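Local coordinates for protein trans-4-hydroxy-L-proline dehydratase (Clostridioides difficile 70-100-2010, PDB 6VXC) that catalyses the radical-based dehydration of trans-4-hydroxy-L-proline to (S)-1-pyrroline-5-carboxylate as a glycyl radical enzyme of anaerobic hydroxyproline breakdown, at residues C183-T186 / I187-G191; M282-F285 / V286-G289; L322-D325 / R326-L330; G375-E378 / V379-I382. All coordinates share one frame; numbering follows the deposited sequence.

Interaction 1 of 4, residues C183-T186 / I187-G191; sequences CGDT and IYKKG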
loop_
_atom_site.group_PDB
_atom_site.type_symbol
_atom_site.label_atom_id
_atom_site.label_comp_id
_atom_site.label_asym_id
_atom_site.label_seq_id
_atom_site.Cartn_x
_atom_site.Cartn_y
_atom_site.Cartn_z
ATOM N N CYS A 183 12.440 -3.230 -1.706
ATOM C CA CYS A 183 13.772 -3.797 -1.835
ATOM C C CYS A 183 14.762 -2.745 -2.329
ATOM O O CYS A 183 14.431 -1.907 -3.170
ATOM C CB CYS A 183 13.727 -4.976 -2.809
ATOM S SG CYS A 183 15.154 -6.056 -2.775
ATOM N N GLY A 184 15.965 -2.775 -1.785
ATOM C CA GLY A 184 17.080 -1.991 -2.293
ATOM C C GLY A 184 17.879 -2.760 -3.327
ATOM O O GLY A 184 17.351 -3.619 -4.039
ATOM N N ASP A 185 19.183 -2.499 -3.373
ATOM C CA ASP A 185 20.055 -3.141 -4.348
ATOM C C ASP A 185 20.930 -4.228 -3.742
ATOM O O ASP A 185 21.709 -4.847 -4.466
ATOM C CB ASP A 185 20.948 -2.106 -5.046
ATOM C CG ASP A 185 21.978 -1.483 -4.110
ATOM O OD1 ASP A 185 21.912 -1.720 -2.895
ATOM O OD2 ASP A 185 22.855 -0.737 -4.597
ATOM N N THR A 186 20.793 -4.509 -2.450
ATOM C CA THR A 186 21.695 -5.464 -1.815
ATOM C C THR A 186 21.639 -6.836 -2.484
ATOM O O THR A 186 22.679 -7.442 -2.751
ATOM C CB THR A 186 21.368 -5.568 -0.328
ATOM O OG1 THR A 186 21.609 -4.300 0.279
ATOM C CG2 THR A 186 22.264 -6.618 0.327
ATOM N N ILE A 187 20.439 -7.332 -2.793
ATOM C CA ILE A 187 20.307 -8.675 -3.352
ATOM C C ILE A 187 20.871 -8.816 -4.765
ATOM O O ILE A 187 20.965 -9.940 -5.257
ATOM C CB ILE A 187 18.834 -9.130 -3.363
ATOM C CG1 ILE A 187 17.977 -8.200 -4.238
ATOM C CG2 ILE A 187 18.303 -9.145 -1.962
ATOM C CD1 ILE A 187 16.570 -8.755 -4.579
ATOM N N TYR A 188 21.220 -7.725 -5.444
ATOM C CA TYR A 188 21.873 -7.842 -6.743
ATOM C C TYR A 188 23.391 -7.817 -6.636
ATOM O O TYR A 188 24.070 -8.171 -7.607
ATOM C CB TYR A 188 21.393 -6.726 -7.695
ATOM C CG TYR A 188 19.893 -6.588 -7.658
ATOM C CD1 TYR A 188 19.071 -7.580 -8.180
ATOM C CD2 TYR A 188 19.297 -5.486 -7.057
ATOM C CE1 TYR A 188 17.713 -7.481 -8.117
ATOM C CE2 TYR A 188 17.932 -5.376 -6.985
ATOM C CZ TYR A 188 17.143 -6.374 -7.515
ATOM O OH TYR A 188 15.785 -6.290 -7.453
ATOM N N LYS A 189 23.930 -7.442 -5.476
ATOM C CA LYS A 189 25.361 -7.398 -5.249
ATOM C C LYS A 189 25.855 -8.500 -4.319
ATOM O O LYS A 189 27.056 -8.779 -4.309
ATOM C CB LYS A 189 25.771 -6.026 -4.671
ATOM C CG LYS A 189 25.400 -4.860 -5.565
ATOM C CD LYS A 189 25.716 -3.489 -4.964
ATOM C CE LYS A 189 24.968 -3.226 -3.673
ATOM N NZ LYS A 189 25.095 -1.789 -3.252
ATOM N N LYS A 190 24.963 -9.145 -3.572
ATOM C CA LYS A 190 25.324 -10.184 -2.615
ATOM C C LYS A 190 24.278 -11.282 -2.652
ATOM O O LYS A 190 23.095 -11.017 -2.871
ATOM C CB LYS A 190 25.438 -9.647 -1.173
ATOM C CG LYS A 190 26.610 -8.716 -0.960
ATOM C CD LYS A 190 26.670 -8.174 0.466
ATOM C CE LYS A 190 28.018 -7.510 0.734
ATOM N NZ LYS A 190 28.026 -6.745 1.994
ATOM N N GLY A 191 24.729 -12.523 -2.451
ATOM C CA GLY A 191 23.836 -13.615 -2.142
ATOM C C GLY A 191 23.697 -13.759 -0.639
ATOM O O GLY A 191 24.315 -13.034 0.132
HETATM O O HOH W 1 15.011 -4.419 -5.713
#
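C183 meets I187 through its sulfur: SG rests 3.5 Å from CD1, at the far end of the isoleucine chain. I187 reaches it with CG1 wedged between the backbone N and the carbonyl carbon (chi1 61°), and that same CG1 also lies over the centre of the Y188 ring. One residue on, G184 is tied to Y188 by a water; the water lies at the edge of the Y188 ring, in its plane, donating to G184 O and accepting from the tyrosine OH. D185 grips the turn twice. Its carbonyl O takes the N-H of Y188 at 3.1 Å, a bond spanning three residues in this short, weakly bonded helical turn between helices 158-166 and 192-205, and its carboxylate forms a salt bridge with K189. There NZ stands 2.8 Å from OD2, above the carboxylate plane; a bend at chi3 (-61°) turns the end of the lysine chain toward the aspartate. T186 O then accepts two N-H groups: K189 N from above the carbonyl plane, K190 N at 3.0 Å from almost straight ahead of the carbonyl. The ammonium of K190 runs on to a salt bridge with D198, while the Y188 ring stacks on H308 of helix 305-318.

Interaction 2 of 4, residues M282-F285 / V286-G289; sequences MYWF and VHIG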
loop_
_atom_site.group_PDB
_atom_site.type_symbol
_atom_site.label_atom_id
_atom_site.label_comp_id
_atom_site.label_asym_id
_atom_site.label_seq_id
_atom_site.Cartn_x
_atom_site.Cartn_y
_atom_site.Cartn_z
ATOM N N MET A 282 16.214 -14.063 -8.270
ATOM C CA MET A 282 16.642 -13.671 -6.924
ATOM C C MET A 282 15.607 -12.748 -6.278
ATOM O O MET A 282 15.187 -12.973 -5.137
ATOM C CB MET A 282 18.023 -12.998 -6.971
ATOM C CG MET A 282 18.463 -12.276 -5.679
ATOM S SD MET A 282 18.834 -13.386 -4.280
ATOM C CE MET A 282 20.600 -13.534 -4.470
ATOM N N TYR A 283 15.165 -11.713 -6.998
ATOM C CA TYR A 283 14.151 -10.842 -6.423
ATOM C C TYR A 283 12.922 -11.641 -6.016
ATOM O O TYR A 283 12.394 -11.459 -4.913
ATOM C CB TYR A 283 13.731 -9.709 -7.370
ATOM C CG TYR A 283 12.497 -9.090 -6.756
ATOM C CD1 TYR A 283 12.605 -8.210 -5.688
ATOM C CD2 TYR A 283 11.231 -9.523 -7.119
ATOM C CE1 TYR A 283 11.489 -7.714 -5.065
ATOM C CE2 TYR A 283 10.104 -9.034 -6.488
ATOM C CZ TYR A 283 10.247 -8.140 -5.458
ATOM O OH TYR A 283 9.141 -7.656 -4.834
ATOM N N TRP A 284 12.443 -12.534 -6.897
ATOM C CA TRP A 284 11.183 -13.213 -6.616
ATOM C C TRP A 284 11.299 -14.162 -5.426
ATOM O O TRP A 284 10.347 -14.301 -4.652
ATOM C CB TRP A 284 10.661 -13.959 -7.851
ATOM C CG TRP A 284 9.269 -14.442 -7.567
ATOM C CD1 TRP A 284 8.849 -15.733 -7.457
ATOM C CD2 TRP A 284 8.125 -13.621 -7.277
ATOM N NE1 TRP A 284 7.517 -15.771 -7.138
ATOM C CE2 TRP A 284 7.043 -14.488 -7.027
ATOM C CE3 TRP A 284 7.909 -12.240 -7.224
ATOM C CZ2 TRP A 284 5.770 -14.023 -6.710
ATOM C CZ3 TRP A 284 6.635 -11.774 -6.917
ATOM C CH2 TRP A 284 5.584 -12.668 -6.661
ATOM N N PHE A 285 12.443 -14.841 -5.275
ATOM C CA PHE A 285 12.658 -15.677 -4.094
ATOM C C PHE A 285 12.622 -14.840 -2.820
ATOM O O PHE A 285 12.008 -15.231 -1.818
ATOM C CB PHE A 285 13.994 -16.420 -4.205
ATOM C CG PHE A 285 13.930 -17.704 -5.001
ATOM C CD1 PHE A 285 12.759 -18.458 -5.056
ATOM C CD2 PHE A 285 15.059 -18.175 -5.669
ATOM C CE1 PHE A 285 12.705 -19.650 -5.784
ATOM C CE2 PHE A 285 15.019 -19.372 -6.401
ATOM C CZ PHE A 285 13.842 -20.113 -6.457
ATOM N N VAL A 286 13.303 -13.696 -2.832
ATOM C CA VAL A 286 13.267 -12.787 -1.690
ATOM C C VAL A 286 11.831 -12.341 -1.425
ATOM O O VAL A 286 11.393 -12.271 -0.276
ATOM C CB VAL A 286 14.199 -11.581 -1.925
ATOM C CG1 VAL A 286 14.033 -10.551 -0.811
ATOM C CG2 VAL A 286 15.657 -12.009 -2.058
ATOM N N HIS A 287 11.081 -12.039 -2.483
ATOM C CA HIS A 287 9.676 -11.662 -2.335
ATOM C C HIS A 287 8.871 -12.768 -1.648
ATOM O O HIS A 287 8.187 -12.522 -0.650
ATOM C CB HIS A 287 9.094 -11.335 -3.718
ATOM C CG HIS A 287 7.670 -10.882 -3.703
ATOM N ND1 HIS A 287 7.292 -9.602 -4.049
ATOM C CD2 HIS A 287 6.521 -11.553 -3.445
ATOM C CE1 HIS A 287 5.979 -9.492 -3.962
ATOM N NE2 HIS A 287 5.484 -10.663 -3.608
ATOM N N ILE A 288 8.979 -14.003 -2.143
ATOM C CA ILE A 288 8.303 -15.130 -1.507
ATOM C C ILE A 288 8.731 -15.239 -0.051
ATOM O O ILE A 288 7.921 -15.524 0.835
ATOM C CB ILE A 288 8.595 -16.437 -2.268
ATOM C CG1 ILE A 288 7.978 -16.382 -3.668
ATOM C CG2 ILE A 288 8.062 -17.651 -1.502
ATOM C CD1 ILE A 288 6.487 -16.242 -3.633
ATOM N N GLY A 289 10.013 -15.039 0.210
ATOM C CA GLY A 289 10.536 -15.126 1.551
ATOM C C GLY A 289 9.935 -14.125 2.517
ATOM O O GLY A 289 9.400 -14.523 3.561
#
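W284 and H287 stack face to face along one side of the helix, offset, with centroids 4.2 Å apart and planes inclined by 18°. The tryptophan's CZ3 sits over the centre of the imidazole, 3.5 Å from H287 CD2. Both residues hold CG anti to the backbone N (H287 chi1 -178°), which lays the two rings along the same flank. Y283 closes the cluster from another direction: its OH lies at the imidazole edge, in the ring plane, and makes a nearly straight hydrogen bond of 2.8 Å to H287 ND1. The Y283 and H287 rings meet rim to rim, so the histidine has its face on an indole and its edge on a phenol, an arrangement that should fix its rotation. I288 adds a CH-pi contact, CG1 lying over the five-membered ring of W284, 4.0 Å from its centroid.

Packing is slacker on the flank of M282, whose SD is 4.1 Å from V286 CG2; this side too is buried, being filled by I187 of the turn 186-189. Regular backbone bonds, such as I288 N to W284 O at 2.9 Å, hold the helical frame beneath. Around helix 276-293 the neighbours close in: W284 NE1 bonds to G91 O, F338 of helix 324-339 meets the indole edge-to-face and also reaches H287, and helix 186-189 lies against Y283 and V286.

Interaction 3 of 4, residues L322-D325 / R326-L330; sequences LDRD and RAQEL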
loop_
_atom_site.group_PDB
_atom_site.type_symbol
_atom_site.label_atom_id
_atom_site.label_comp_id
_atom_site.label_asym_id
_atom_site.label_seq_id
_atom_site.Cartn_x
_atom_site.Cartn_y
_atom_site.Cartn_z
ATOM N N LEU A 322 21.100 -12.709 -24.174
ATOM C CA LEU A 322 19.805 -12.085 -23.950
ATOM C C LEU A 322 19.512 -11.158 -25.114
ATOM O O LEU A 322 20.425 -10.579 -25.706
ATOM C CB LEU A 322 19.783 -11.280 -22.639
ATOM C CG LEU A 322 18.449 -10.738 -22.104
ATOM C CD1 LEU A 322 17.522 -11.874 -21.719
ATOM C CD2 LEU A 322 18.706 -9.893 -20.879
ATOM N N ASP A 323 18.230 -11.007 -25.426
ATOM C CA ASP A 323 17.773 -9.957 -26.324
ATOM C C ASP A 323 16.522 -9.302 -25.730
ATOM O O ASP A 323 16.012 -9.715 -24.684
ATOM C CB ASP A 323 17.519 -10.503 -27.741
ATOM C CG ASP A 323 16.458 -11.594 -27.781
ATOM O OD1 ASP A 323 15.787 -11.834 -26.764
ATOM O OD2 ASP A 323 16.266 -12.190 -28.862
ATOM N N ARG A 324 16.014 -8.272 -26.412
ATOM C CA ARG A 324 14.879 -7.534 -25.874
ATOM C C ARG A 324 13.677 -8.441 -25.663
ATOM O O ARG A 324 12.972 -8.325 -24.653
ATOM C CB ARG A 324 14.508 -6.375 -26.805
ATOM C CG ARG A 324 13.594 -5.346 -26.149
ATOM C CD ARG A 324 13.055 -4.329 -27.136
ATOM N NE ARG A 324 12.446 -3.170 -26.483
ATOM C CZ ARG A 324 11.175 -3.095 -26.098
ATOM N NH1 ARG A 324 10.720 -1.979 -25.525
ATOM N NH2 ARG A 324 10.358 -4.119 -26.294
ATOM N N ASP A 325 13.441 -9.365 -26.593
ATOM C CA ASP A 325 12.278 -10.241 -26.496
ATOM C C ASP A 325 12.346 -11.130 -25.258
ATOM O O ASP A 325 11.338 -11.323 -24.567
ATOM C CB ASP A 325 12.160 -11.098 -27.751
ATOM C CG ASP A 325 11.535 -10.347 -28.916
ATOM O OD1 ASP A 325 11.010 -9.233 -28.719
ATOM O OD2 ASP A 325 11.555 -10.898 -30.028
ATOM N N ARG A 326 13.515 -11.729 -24.997
ATOM C CA ARG A 326 13.629 -12.610 -23.838
ATOM C C ARG A 326 13.572 -11.804 -22.545
ATOM O O ARG A 326 12.982 -12.254 -21.561
ATOM C CB ARG A 326 14.919 -13.435 -23.908
ATOM C CG ARG A 326 15.175 -14.368 -22.697
ATOM C CD ARG A 326 14.139 -15.496 -22.595
ATOM N NE ARG A 326 14.677 -16.699 -21.953
ATOM C CZ ARG A 326 14.151 -17.914 -22.086
ATOM N NH1 ARG A 326 13.131 -18.107 -22.911
ATOM N NH2 ARG A 326 14.699 -18.945 -21.464
ATOM N N ALA A 327 14.173 -10.609 -22.537
ATOM C CA ALA A 327 14.046 -9.709 -21.388
ATOM C C ALA A 327 12.594 -9.335 -21.128
ATOM O O ALA A 327 12.166 -9.263 -19.971
ATOM C CB ALA A 327 14.887 -8.455 -21.589
ATOM N N GLN A 328 11.823 -9.071 -22.189
ATOM C CA GLN A 328 10.407 -8.793 -22.009
ATOM C C GLN A 328 9.660 -10.034 -21.556
ATOM O O GLN A 328 8.787 -9.951 -20.683
ATOM C CB GLN A 328 9.794 -8.261 -23.303
ATOM C CG GLN A 328 8.310 -8.002 -23.168
ATOM C CD GLN A 328 7.730 -7.213 -24.344
ATOM O OE1 GLN A 328 8.465 -6.722 -25.214
ATOM N NE2 GLN A 328 6.412 -7.071 -24.362
ATOM N N GLU A 329 9.998 -11.194 -22.133
ATOM C CA GLU A 329 9.337 -12.440 -21.766
ATOM C C GLU A 329 9.531 -12.737 -20.278
ATOM O O GLU A 329 8.596 -13.163 -19.591
ATOM C CB GLU A 329 9.862 -13.594 -22.631
ATOM C CG GLU A 329 9.229 -14.957 -22.304
ATOM C CD GLU A 329 9.763 -16.107 -23.169
ATOM O OE1 GLU A 329 9.008 -17.052 -23.438
ATOM O OE2 GLU A 329 10.943 -16.081 -23.542
ATOM N N LEU A 330 10.740 -12.516 -19.768
ATOM C CA LEU A 330 11.003 -12.772 -18.355
ATOM C C LEU A 330 10.194 -11.832 -17.466
ATOM O O LEU A 330 9.694 -12.243 -16.419
ATOM C CB LEU A 330 12.500 -12.659 -18.065
ATOM C CG LEU A 330 13.313 -13.841 -18.588
ATOM C CD1 LEU A 330 14.801 -13.534 -18.637
ATOM C CD2 LEU A 330 13.050 -15.074 -17.738
HETATM O O HOH W 2 10.596 -6.926 -26.907
#
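With its CG set between backbone N and carbonyl carbon (chi1 60°), D323 folds its carboxylate back over the start of the helix, and OD1 accepts the N-H of R326 at 2.9 Å, nearly in line with its own C-O bond. L322 instead swings CG anti to its backbone N (chi1 -170°), bringing CD1 to 3.6 Å from R326 CG; the two side chains cross at about a right angle. The leucine's other methyl, CD2, lies 4.1 Å from A327 CB. R326 is bent at chi2 and carries its guanidinium away from D323 to E329, where NH1 forms a 3.0 Å salt bridge with OE2, coming from above the carboxylate plane; E329 OE1 has a second partner in R28.

Elsewhere on this first turn, a water links three side chains: it accepts from R324 NH2 and donates to D325 OD1 and to Q328 OE1, the last at 2.7 Å. The main charge partner of R324 is D385 on helix 378-390, while Q328 NE2 bonds to E332. D323 O receives A327 N at 3.0 Å, the first turn's backbone bond. The D323-R326 bond is the mark of an aspartate N-cap, closing the amino end of helix 324-339, with L322, just before the cap, packed against R326 and A327.

Interaction 4 of 4, residues G375-E378 / V379-I382; sequences GVNE and VSYI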
loop_
_atom_site.group_PDB
_atom_site.type_symbol
_atom_site.label_atom_id
_atom_site.label_comp_id
_atom_site.label_asym_id
_atom_site.label_seq_id
_atom_site.Cartn_x
_atom_site.Cartn_y
_atom_site.Cartn_z
ATOM N N GLY A 375 16.848 8.675 -15.552
ATOM C CA GLY A 375 16.928 7.237 -15.366
ATOM C C GLY A 375 16.232 6.383 -16.405
ATOM O O GLY A 375 16.312 5.152 -16.341
ATOM N N VAL A 376 15.528 6.996 -17.355
ATOM C CA VAL A 376 14.891 6.216 -18.410
ATOM C C VAL A 376 15.959 5.464 -19.189
ATOM O O VAL A 376 16.951 6.047 -19.637
ATOM C CB VAL A 376 14.052 7.131 -19.314
ATOM C CG1 VAL A 376 13.630 6.397 -20.578
ATOM C CG2 VAL A 376 12.831 7.631 -18.533
ATOM N N ASN A 377 15.780 4.157 -19.319
ATOM C CA ASN A 377 16.708 3.300 -20.040
ATOM C C ASN A 377 15.879 2.284 -20.816
ATOM O O ASN A 377 14.643 2.315 -20.794
ATOM C CB ASN A 377 17.728 2.646 -19.078
ATOM C CG ASN A 377 17.071 1.758 -18.019
ATOM O OD1 ASN A 377 16.161 0.978 -18.317
ATOM N ND2 ASN A 377 17.532 1.884 -16.768
ATOM N N GLU A 378 16.558 1.356 -21.490
ATOM C CA GLU A 378 15.837 0.415 -22.343
ATOM C C GLU A 378 14.897 -0.458 -21.530
ATOM O O GLU A 378 13.814 -0.814 -22.004
ATOM C CB GLU A 378 16.806 -0.474 -23.131
ATOM C CG GLU A 378 17.423 0.202 -24.334
ATOM C CD GLU A 378 16.367 0.766 -25.276
ATOM O OE1 GLU A 378 16.354 2.006 -25.485
ATOM O OE2 GLU A 378 15.528 -0.019 -25.774
ATOM N N VAL A 379 15.302 -0.838 -20.313
ATOM C CA VAL A 379 14.422 -1.663 -19.491
ATOM C C VAL A 379 13.162 -0.892 -19.140
ATOM O O VAL A 379 12.085 -1.479 -19.042
ATOM C CB VAL A 379 15.128 -2.177 -18.206
ATOM C CG1 VAL A 379 14.144 -2.999 -17.379
ATOM C CG2 VAL A 379 16.359 -3.049 -18.535
ATOM N N SER A 380 13.275 0.424 -18.945
ATOM C CA SER A 380 12.098 1.243 -18.655
ATOM C C SER A 380 11.040 1.073 -19.730
ATOM O O SER A 380 9.844 0.947 -19.433
ATOM C CB SER A 380 12.470 2.726 -18.535
ATOM O OG SER A 380 13.615 2.944 -17.748
ATOM N N TYR A 381 11.462 1.108 -20.992
ATOM C CA TYR A 381 10.508 0.962 -22.079
ATOM C C TYR A 381 9.988 -0.462 -22.177
ATOM O O TYR A 381 8.822 -0.664 -22.523
ATOM C CB TYR A 381 11.137 1.420 -23.397
ATOM C CG TYR A 381 11.190 2.918 -23.513
ATOM C CD1 TYR A 381 10.023 3.645 -23.721
ATOM C CD2 TYR A 381 12.394 3.607 -23.408
ATOM C CE1 TYR A 381 10.037 5.022 -23.835
ATOM C CE2 TYR A 381 12.428 4.991 -23.514
ATOM C CZ TYR A 381 11.242 5.694 -23.728
ATOM O OH TYR A 381 11.271 7.064 -23.844
ATOM N N ILE A 382 10.827 -1.457 -21.858
ATOM C CA ILE A 382 10.345 -2.831 -21.807
ATOM C C ILE A 382 9.243 -2.971 -20.751
ATOM O O ILE A 382 8.209 -3.594 -21.002
ATOM C CB ILE A 382 11.511 -3.810 -21.565
ATOM C CG1 ILE A 382 12.552 -3.734 -22.690
ATOM C CG2 ILE A 382 11.004 -5.223 -21.496
ATOM C CD1 ILE A 382 13.831 -4.555 -22.405
#
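N377 and S380 exchange reciprocal hydrogen bonds between backbone and side chain. N377 N gives its hydrogen to S380 OG at 2.9 Å, almost straight (168°), and S380 N returns one to N377 OD1 at 3.0 Å, tilted from the amide carbonyl plane. The asparagine holds CG between its backbone N and carbonyl carbon (chi1 61°), which curls the amide over the first turn and puts OD1 also 2.8 Å from V379 N. The pair is a capping box at the start of helix 378-390, where the loop following strand 362-366 turns into the helix. Both side chains are anchored further by D306: its carboxylate bonds to S380 OG and its backbone O to N377 ND2, so the cap is fastened to the neighbouring helix 305-318.

Of the backbone bonds that follow, Y381 N to N377 O is weak at 3.4 Å, whereas I382 N to E378 O is firmer at 3.1 Å. The apolar contact is made by V376 and Y381: the valine, just ahead of the cap, sets its CG1 methyl 3.5 Å from Y381 CE2, with CZ and OH of the phenol slightly farther off; the two side chains meet obliquely. Elsewhere the Y381 ring makes a cation-pi contact with K408, and I382 packs on R324 and Q328 of helix 324-339.

Interaction 2 is the wholly buried member, and its chemistry is that of a core: stacked rings, a phenol-imidazole bond and regular helix bonds. Interactions 1, 3 and 4 are partly buried and lie at helix starts or turns; salt bridges and bridging waters appear in 1 and 3, side-chain caps in 3 and 4. Those two caps differ, an aspartate alone in one and an asparagine with a reciprocating serine in the other. Interactions 1 and 2 touch, as do 3 and 4. Helix 305-318 contacts interactions 1, 3 and 4, while helix 324-339, begun by interaction 3, reaches back to the rings of interaction 2.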